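Local coordinates for ADP-ribosyltransferase (Staphylococcus aureus, PDB 1OJQ), which transfers single ADP-ribose units from NAD+ to target proteins, as a member of the ADP-ribosyltransferase exoenzyme family, at residues T96-E101 against E116-K121; N124-R129 against G192-S197. All blocks are in the same frame, centred on the assembly; numbering follows the deposited sequence. Where two conformers were deposited one is given.

Contact 1: T96-E101 against E116-K121; sequences TGFTRE and EALVSK
K121 reaches from helix 116-126 past the edge of the F98 ring to the carbonyl of G97. Its CB points at the opposing segment, and CG stands anti to the backbone N (chi1 -176°). CG and then CD each lie 4.3 Å from F98 CD1, CG at the ring edge and near its plane. All later torsions are close to 180°, and this extended chain carries CE to 3.5 Å from G97 O. NZ ends beside the same carbonyl, where water 1 spans the gap: it accepts from K121 NZ (3.1 Å) and donates to G97 O (2.5 Å). The ammonium also forms a salt bridge with D102, which accepts a hydrogen bond from the backbone N of T99, the N-cap of helix 100-106. The T99 side chain in turn caps a backbone N just beyond E101; with D102 three residues past the N-cap, this is consistent with a capping box. K121 is thereby tied to the start of the neighbouring helix. One turn back, L118 meets the far part of the F98 ring, with F98 CE1 3.9 Å from L118 O in an oblique approach and 4.4 Å from L118 CD2. L122 and L125 touch this buried ring.

Contact 2: N124-R129 against G192-S197; sequences NLMNSR and GSVKLS
M126 and V194 face each other between the end of helix 116-126 and strand 187-196, each CB directed at the opposite segment. Their side chains lie at a slant: V194 CG2 lies alongside the straight CB-CG-SD run of M126, 4.1 Å from its CB and 4.1 Å from its SD. Methionine CG lies anti to its carbonyl carbon (chi1 -55°), and the turn at chi3 (62°) swings CE aside, leaving the sulfur as the nearer part of the tip. I205 of strand 203-209 touches both residues. N127 approaches through its stem: N127 CB is 4.0 Å from G192 O, while the amide leads away. Its OD1 accepts from S128 OG at 2.8 Å, with the donor tilted 21° from the carbonyl plane, and its ND2 donates to N123 O. A type II turn, closed by R129 N to M126 O at 3.2 Å, leads into strand 130-133, the outermost strand beside 187-196 in the mixed sheet. G192 and S193 both face T206 in a classic beta bulge. The touching atoms are mainly carbon and sulfur, which implies apolar cohesion there, while polar ties run alongside, from N123 OD1 to V194 N and from the S128 and R129 backbones to V191.

Overall arrangement
Following the chain from the N terminus, contact 1 closes first: 96-101 leads into helix 100-106, and after a short intervening run of 14 residues 116-121 returns to pack against it. Contact 2 opens later on the same helix 116-126 and spans 62 residues, with strand but no helix between its segments, before 192-197 comes back. The two loops therefore lie in series, neither nested nor crossed. Their centres are 11 Å apart, and they meet directly: L125 CD1 is 3.4 Å from G97 C, and V119 CG2 is 3.9 Å from L196 CG. Helix 116-126 thus joins the 96-106 region to the five-stranded mixed sheet.

Contact 1: T96-E101 against E116-K121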
ATOM      1  N   THR A  96       7.854 -13.340 -11.579  1.00 13.60           N
ATOM      2  CA  THR A  96       8.318 -14.372 -12.503  1.00 11.62           C
ATOM      3  C   THR A  96       9.159 -13.834 -13.653  1.00 10.89           C
ATOM      4  O   THR A  96       8.753 -12.829 -14.238  1.00 14.54           O
ATOM      5  CB  THR A  96       7.105 -15.110 -13.126  1.00 17.69           C
ATOM      6  OG1 THR A  96       6.389 -15.760 -12.081  1.00 22.01           O
ATOM      7  CG2 THR A  96       7.603 -16.139 -14.118  1.00 23.51           C
ATOM      8  N   GLY A  97      10.258 -14.478 -14.016  1.00 12.00           N
ATOM      9  CA  GLY A  97      11.188 -14.131 -15.049  1.00  9.05           C
ATOM     10  C   GLY A  97      12.243 -13.114 -14.626  1.00 12.00           C
ATOM     11  O   GLY A  97      13.172 -12.898 -15.411  1.00 11.47           O
ATOM     12  N   PHE A  98      12.106 -12.507 -13.445  1.00 11.22           N
ATOM     13  CA  PHE A  98      13.097 -11.563 -12.916  1.00  9.94           C
ATOM     14  C   PHE A  98      13.988 -12.336 -11.951  1.00 14.30           C
ATOM     15  O   PHE A  98      13.583 -12.624 -10.823  1.00  9.41           O
ATOM     16  CB  PHE A  98      12.468 -10.351 -12.230  1.00  9.42           C
ATOM     17  CG  PHE A  98      13.459  -9.194 -12.140  1.00  7.63           C
ATOM     18  CD1 PHE A  98      13.775  -8.466 -13.271  1.00  9.55           C
ATOM     19  CD2 PHE A  98      14.063  -8.872 -10.936  1.00  9.55           C
ATOM     20  CE1 PHE A  98      14.670  -7.401 -13.203  1.00 11.43           C
ATOM     21  CE2 PHE A  98      14.941  -7.797 -10.860  1.00 10.39           C
ATOM     22  CZ  PHE A  98      15.249  -7.063 -11.989  1.00 10.56           C
ATOM     23  N   THR A  99      15.193 -12.703 -12.420  1.00  8.61           N
ATOM     24  CA  THR A  99      15.930 -13.731 -11.695  1.00  8.17           C
ATOM     25  C   THR A  99      16.676 -13.165 -10.496  1.00  7.53           C
ATOM     26  O   THR A  99      16.813 -11.952 -10.345  1.00  8.35           O
ATOM     27  CB  THR A  99      16.952 -14.436 -12.618  1.00  7.36           C
ATOM     28  OG1 THR A  99      18.032 -13.529 -12.858  1.00  7.64           O
ATOM     29  CG2 THR A  99      16.309 -14.740 -13.954  1.00  7.08           C
ATOM     30  N   ARG A 100      17.164 -14.068  -9.644  1.00  4.26           N
ATOM     31  CA  ARG A 100      18.024 -13.594  -8.559  1.00  5.11           C
ATOM     32  C   ARG A 100      19.202 -12.784  -9.077  1.00  5.19           C
ATOM     33  O   ARG A 100      19.614 -11.801  -8.463  1.00  7.58           O
ATOM     34  CB  ARG A 100      18.561 -14.788  -7.759  1.00  3.94           C
ATOM     35  CG  ARG A 100      19.655 -14.413  -6.761  1.00  8.48           C
ATOM     36  CD  ARG A 100      19.046 -13.622  -5.599  1.00 11.56           C
ATOM     37  NE  ARG A 100      20.074 -13.208  -4.643  1.00 14.12           N
ATOM     38  CZ  ARG A 100      20.695 -12.028  -4.648  1.00 22.50           C
ATOM     39  NH1 ARG A 100      20.444 -11.081  -5.547  1.00 17.79           N
ATOM     40  NH2 ARG A 100      21.615 -11.752  -3.723  1.00 21.66           N
ATOM     41  N   GLU A 101      19.775 -13.198 -10.218  1.00  7.19           N
ATOM     42  CA  GLU A 101      20.909 -12.422 -10.740  1.00  4.68           C
ATOM     43  C   GLU A 101      20.443 -11.084 -11.289  1.00  6.21           C
ATOM     44  O   GLU A 101      21.181 -10.104 -11.162  1.00  8.50           O
ATOM     45  CB  GLU A 101      21.682 -13.190 -11.817  1.00  5.99           C
ATOM     46  CG  GLU A 101      23.031 -12.548 -12.116  1.00  3.03           C
ATOM     47  CD  GLU A 101      24.012 -12.687 -10.961  1.00  8.30           C
ATOM     48  OE1 GLU A 101      25.140 -12.161 -11.101  1.00  9.99           O
ATOM     49  OE2 GLU A 101      23.712 -13.306  -9.919  1.00  9.22           O
ATOM     50  N   GLU A 116      18.824   0.991 -16.719  1.00  9.21           N
ATOM     51  CA  GLU A 116      17.593   1.138 -17.509  1.00 10.28           C
ATOM     52  C   GLU A 116      17.133  -0.140 -18.190  1.00 11.55           C
ATOM     53  O   GLU A 116      15.935  -0.402 -18.335  1.00  9.92           O
ATOM     54  CB  GLU A 116      17.794   2.226 -18.577  1.00 12.57           C
ATOM     55  N   ALA A 117      18.058  -0.980 -18.660  1.00 10.07           N
ATOM     56  CA  ALA A 117      17.621  -2.214 -19.326  1.00 13.92           C
ATOM     57  C   ALA A 117      16.924  -3.155 -18.346  1.00 11.81           C
ATOM     58  O   ALA A 117      15.938  -3.822 -18.662  1.00 10.57           O
ATOM     59  CB  ALA A 117      18.806  -2.890 -20.000  1.00 11.15           C
ATOM     60  N   LEU A 118      17.436  -3.233 -17.118  1.00  6.90           N
ATOM     61  CA  LEU A 118      16.786  -4.101 -16.134  1.00  7.91           C
ATOM     62  C   LEU A 118      15.419  -3.551 -15.757  1.00  7.85           C
ATOM     63  O   LEU A 118      14.494  -4.322 -15.533  1.00  7.84           O
ATOM     64  CB  LEU A 118      17.676  -4.269 -14.903  1.00 12.11           C
ATOM     65  CG  LEU A 118      18.885  -5.200 -15.083  1.00  9.07           C
ATOM     66  CD1 LEU A 118      19.850  -5.013 -13.915  1.00  5.18           C
ATOM     67  CD2 LEU A 118      18.466  -6.649 -15.204  1.00 10.63           C
ATOM     68  N   VAL A 119      15.286  -2.213 -15.693  1.00  8.39           N
ATOM     69  CA  VAL A 119      13.957  -1.659 -15.359  1.00  8.87           C
ATOM     70  C   VAL A 119      13.016  -1.914 -16.531  1.00  8.03           C
ATOM     71  O   VAL A 119      11.828  -2.165 -16.346  1.00  6.96           O
ATOM     72  CB  VAL A 119      14.012  -0.162 -15.023  1.00  8.74           C
ATOM     73  CG1 VAL A 119      12.631   0.404 -14.722  1.00 14.02           C
ATOM     74  CG2 VAL A 119      14.948   0.052 -13.847  1.00  7.00           C
ATOM     75  N   SER A 120      13.583  -1.856 -17.740  1.00  8.05           N
ATOM     76  CA  SER A 120      12.790  -2.209 -18.915  1.00  9.98           C
ATOM     77  C   SER A 120      12.329  -3.649 -18.842  1.00 11.46           C
ATOM     78  O   SER A 120      11.191  -3.999 -19.184  1.00 11.64           O
ATOM     79  CB  SER A 120      13.599  -1.954 -20.188  0.50  8.34           C
ATOM     80  OG  SER A 120      13.550  -0.561 -20.465  0.50  8.67           O
ATOM     81  N   LYS A 121      13.213  -4.533 -18.377  1.00 10.45           N
ATOM     82  CA  LYS A 121      12.810  -5.931 -18.197  1.00 10.34           C
ATOM     83  C   LYS A 121      11.655  -6.046 -17.215  1.00 12.07           C
ATOM     84  O   LYS A 121      10.672  -6.781 -17.396  1.00 13.10           O
ATOM     85  CB  LYS A 121      14.017  -6.755 -17.704  1.00  8.24           C
ATOM     86  CG  LYS A 121      13.728  -8.240 -17.585  1.00  9.89           C
ATOM     87  CD  LYS A 121      14.982  -9.084 -17.395  1.00  9.70           C
ATOM     88  CE  LYS A 121      14.648 -10.562 -17.534  1.00  9.48           C
ATOM     89  NZ  LYS A 121      15.822 -11.433 -17.270  1.00  8.72           N
TER
HETATM   90  O   HOH W   1      13.722 -13.739 -17.688  1.00 20.35           O

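Contact 2: N124-R129 against G192-S197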
ATOM      1  N   ASN A 124       8.495  -5.126 -18.724  1.00 10.66           N
ATOM      2  CA  ASN A 124       8.050  -6.189 -19.621  1.00 15.14           C
ATOM      3  C   ASN A 124       7.461  -7.350 -18.829  1.00 11.85           C
ATOM      4  O   ASN A 124       6.495  -7.970 -19.287  1.00 13.47           O
ATOM      5  CB  ASN A 124       9.199  -6.672 -20.516  1.00 16.31           C
ATOM      6  CG  ASN A 124       8.789  -7.952 -21.233  1.00 25.40           C
ATOM      7  OD1 ASN A 124       9.023  -9.052 -20.736  1.00 28.20           O
ATOM      8  ND2 ASN A 124       8.162  -7.761 -22.386  1.00 24.22           N
ATOM      9  N   LEU A 125       7.973  -7.653 -17.647  1.00  9.48           N
ATOM     10  CA  LEU A 125       7.509  -8.743 -16.799  1.00  8.23           C
ATOM     11  C   LEU A 125       6.357  -8.373 -15.861  1.00 11.83           C
ATOM     12  O   LEU A 125       5.668  -9.281 -15.362  1.00  9.94           O
ATOM     13  CB  LEU A 125       8.671  -9.272 -15.939  1.00  8.63           C
ATOM     14  CG  LEU A 125       9.830  -9.857 -16.759  1.00 14.28           C
ATOM     15  CD1 LEU A 125      10.960 -10.259 -15.820  1.00 15.64           C
ATOM     16  CD2 LEU A 125       9.333 -11.015 -17.617  1.00 10.66           C
ATOM     17  N   MET A 126       6.128  -7.078 -15.601  1.00  7.33           N
ATOM     18  CA  MET A 126       5.020  -6.787 -14.683  1.00  6.98           C
ATOM     19  C   MET A 126       3.833  -6.104 -15.358  1.00  6.47           C
ATOM     20  O   MET A 126       2.720  -6.151 -14.804  1.00  6.60           O
ATOM     21  CB  MET A 126       5.536  -5.935 -13.517  1.00  8.77           C
ATOM     22  CG  MET A 126       6.710  -6.563 -12.782  1.00  7.21           C
ATOM     23  SD  MET A 126       7.174  -5.489 -11.384  1.00 12.15           S
ATOM     24  CE  MET A 126       5.642  -5.578 -10.437  1.00 12.78           C
ATOM     25  N   ASN A 127       4.016  -5.476 -16.514  1.00  3.79           N
ATOM     26  CA  ASN A 127       2.871  -4.750 -17.074  1.00  6.89           C
ATOM     27  C   ASN A 127       1.727  -5.694 -17.420  1.00  5.67           C
ATOM     28  O   ASN A 127       1.916  -6.857 -17.786  1.00  6.49           O
ATOM     29  CB  ASN A 127       3.278  -3.940 -18.310  1.00 12.94           C
ATOM     30  CG  ASN A 127       3.234  -4.797 -19.560  1.00 17.81           C
ATOM     31  OD1 ASN A 127       2.165  -4.931 -20.177  1.00 16.46           O
ATOM     32  ND2 ASN A 127       4.390  -5.356 -19.897  1.00 14.26           N
ATOM     33  N   SER A 128       0.530  -5.138 -17.261  1.00  5.25           N
ATOM     34  CA  SER A 128      -0.698  -5.861 -17.512  1.00  6.26           C
ATOM     35  C   SER A 128      -0.873  -7.072 -16.597  1.00 13.96           C
ATOM     36  O   SER A 128      -1.671  -7.951 -16.958  1.00 18.52           O
ATOM     37  CB  SER A 128      -0.756  -6.298 -18.985  1.00  7.12           C
ATOM     38  OG  SER A 128      -0.591  -5.203 -19.879  1.00  9.32           O
ATOM     39  N   ARG A 129      -0.190  -7.188 -15.471  1.00  8.47           N
ATOM     40  CA  ARG A 129      -0.397  -8.278 -14.530  1.00  7.31           C
ATOM     41  C   ARG A 129      -1.100  -7.768 -13.272  1.00  9.31           C
ATOM     42  O   ARG A 129      -0.845  -6.655 -12.807  1.00  8.75           O
ATOM     43  CB  ARG A 129       0.896  -8.965 -14.087  1.00  6.66           C
ATOM     44  CG  ARG A 129       1.754  -9.419 -15.255  0.50 23.77           C
ATOM     45  CD  ARG A 129       2.841 -10.425 -14.876  0.50 12.24           C
ATOM     46  NE  ARG A 129       3.058 -11.271 -16.064  0.50 15.85           N
ATOM     47  CZ  ARG A 129       2.931 -12.591 -16.035  0.50 15.96           C
ATOM     48  NH1 ARG A 129       2.608 -13.170 -14.892  0.50 12.67           N
ATOM     49  NH2 ARG A 129       3.128 -13.314 -17.121  0.50 25.79           N
ATOM     50  N   GLY A 192       0.296  -0.897 -14.694  1.00  5.86           N
ATOM     51  CA  GLY A 192       0.309  -0.168 -15.946  1.00  7.77           C
ATOM     52  C   GLY A 192       1.719  -0.052 -16.514  1.00 13.12           C
ATOM     53  O   GLY A 192       1.943  -0.229 -17.717  1.00 13.47           O
ATOM     54  N   SER A 193       2.696   0.260 -15.653  1.00  6.82           N
ATOM     55  CA  SER A 193       4.053   0.460 -16.145  1.00  4.71           C
ATOM     56  C   SER A 193       5.051   0.401 -14.993  1.00  8.68           C
ATOM     57  O   SER A 193       4.669   0.578 -13.843  1.00  8.48           O
ATOM     58  CB  SER A 193       4.195   1.837 -16.805  1.00  9.25           C
ATOM     59  OG  SER A 193       4.031   2.911 -15.872  1.00 12.54           O
ATOM     60  N   VAL A 194       6.299   0.179 -15.374  1.00  6.48           N
ATOM     61  CA  VAL A 194       7.442   0.278 -14.477  1.00  4.72           C
ATOM     62  C   VAL A 194       8.462   1.217 -15.100  1.00 10.74           C
ATOM     63  O   VAL A 194       9.003   0.894 -16.164  1.00 13.96           O
ATOM     64  CB  VAL A 194       8.111  -1.081 -14.196  1.00  3.96           C
ATOM     65  CG1 VAL A 194       9.221  -0.859 -13.164  1.00  4.44           C
ATOM     66  CG2 VAL A 194       7.104  -2.104 -13.731  1.00  8.25           C
ATOM     67  N   LYS A 195       8.721   2.354 -14.469  1.00  6.72           N
ATOM     68  CA  LYS A 195       9.607   3.375 -15.006  1.00 10.64           C
ATOM     69  C   LYS A 195      10.631   3.848 -13.975  1.00  9.97           C
ATOM     70  O   LYS A 195      10.462   3.641 -12.776  1.00 12.05           O
ATOM     71  CB  LYS A 195       8.798   4.589 -15.451  1.00 14.38           C
ATOM     72  CG  LYS A 195       7.681   4.343 -16.456  1.00 14.45           C
ATOM     73  CD  LYS A 195       7.070   5.711 -16.813  1.00 11.64           C
ATOM     74  CE  LYS A 195       6.052   5.594 -17.932  1.00 12.90           C
ATOM     75  NZ  LYS A 195       6.604   4.925 -19.151  1.00 16.17           N
ATOM     76  N   LEU A 196      11.690   4.505 -14.436  1.00 10.53           N
ATOM     77  CA  LEU A 196      12.615   5.167 -13.531  1.00  9.71           C
ATOM     78  C   LEU A 196      12.125   6.566 -13.192  1.00 12.48           C
ATOM     79  O   LEU A 196      11.473   7.197 -14.030  1.00 17.73           O
ATOM     80  CB  LEU A 196      14.024   5.266 -14.145  1.00 12.34           C
ATOM     81  CG  LEU A 196      14.810   3.949 -13.990  1.00 12.80           C
ATOM     82  CD1 LEU A 196      16.041   3.925 -14.875  1.00 16.42           C
ATOM     83  CD2 LEU A 196      15.161   3.724 -12.531  1.00 20.21           C
ATOM     84  N   SER A 197      12.421   7.029 -12.000  1.00 13.28           N
ATOM     85  CA  SER A 197      12.059   8.306 -11.427  1.00 18.31           C
ATOM     86  C   SER A 197      12.516   9.507 -12.235  1.00 42.24           C
ATOM     87  O   SER A 197      12.604   9.520 -13.457  1.00 80.42           O
ATOM     88  CB  SER A 197      12.723   8.422 -10.038  1.00 26.26           C
ATOM     89  OG  SER A 197      14.128   8.226 -10.225  1.00 21.34           O
TER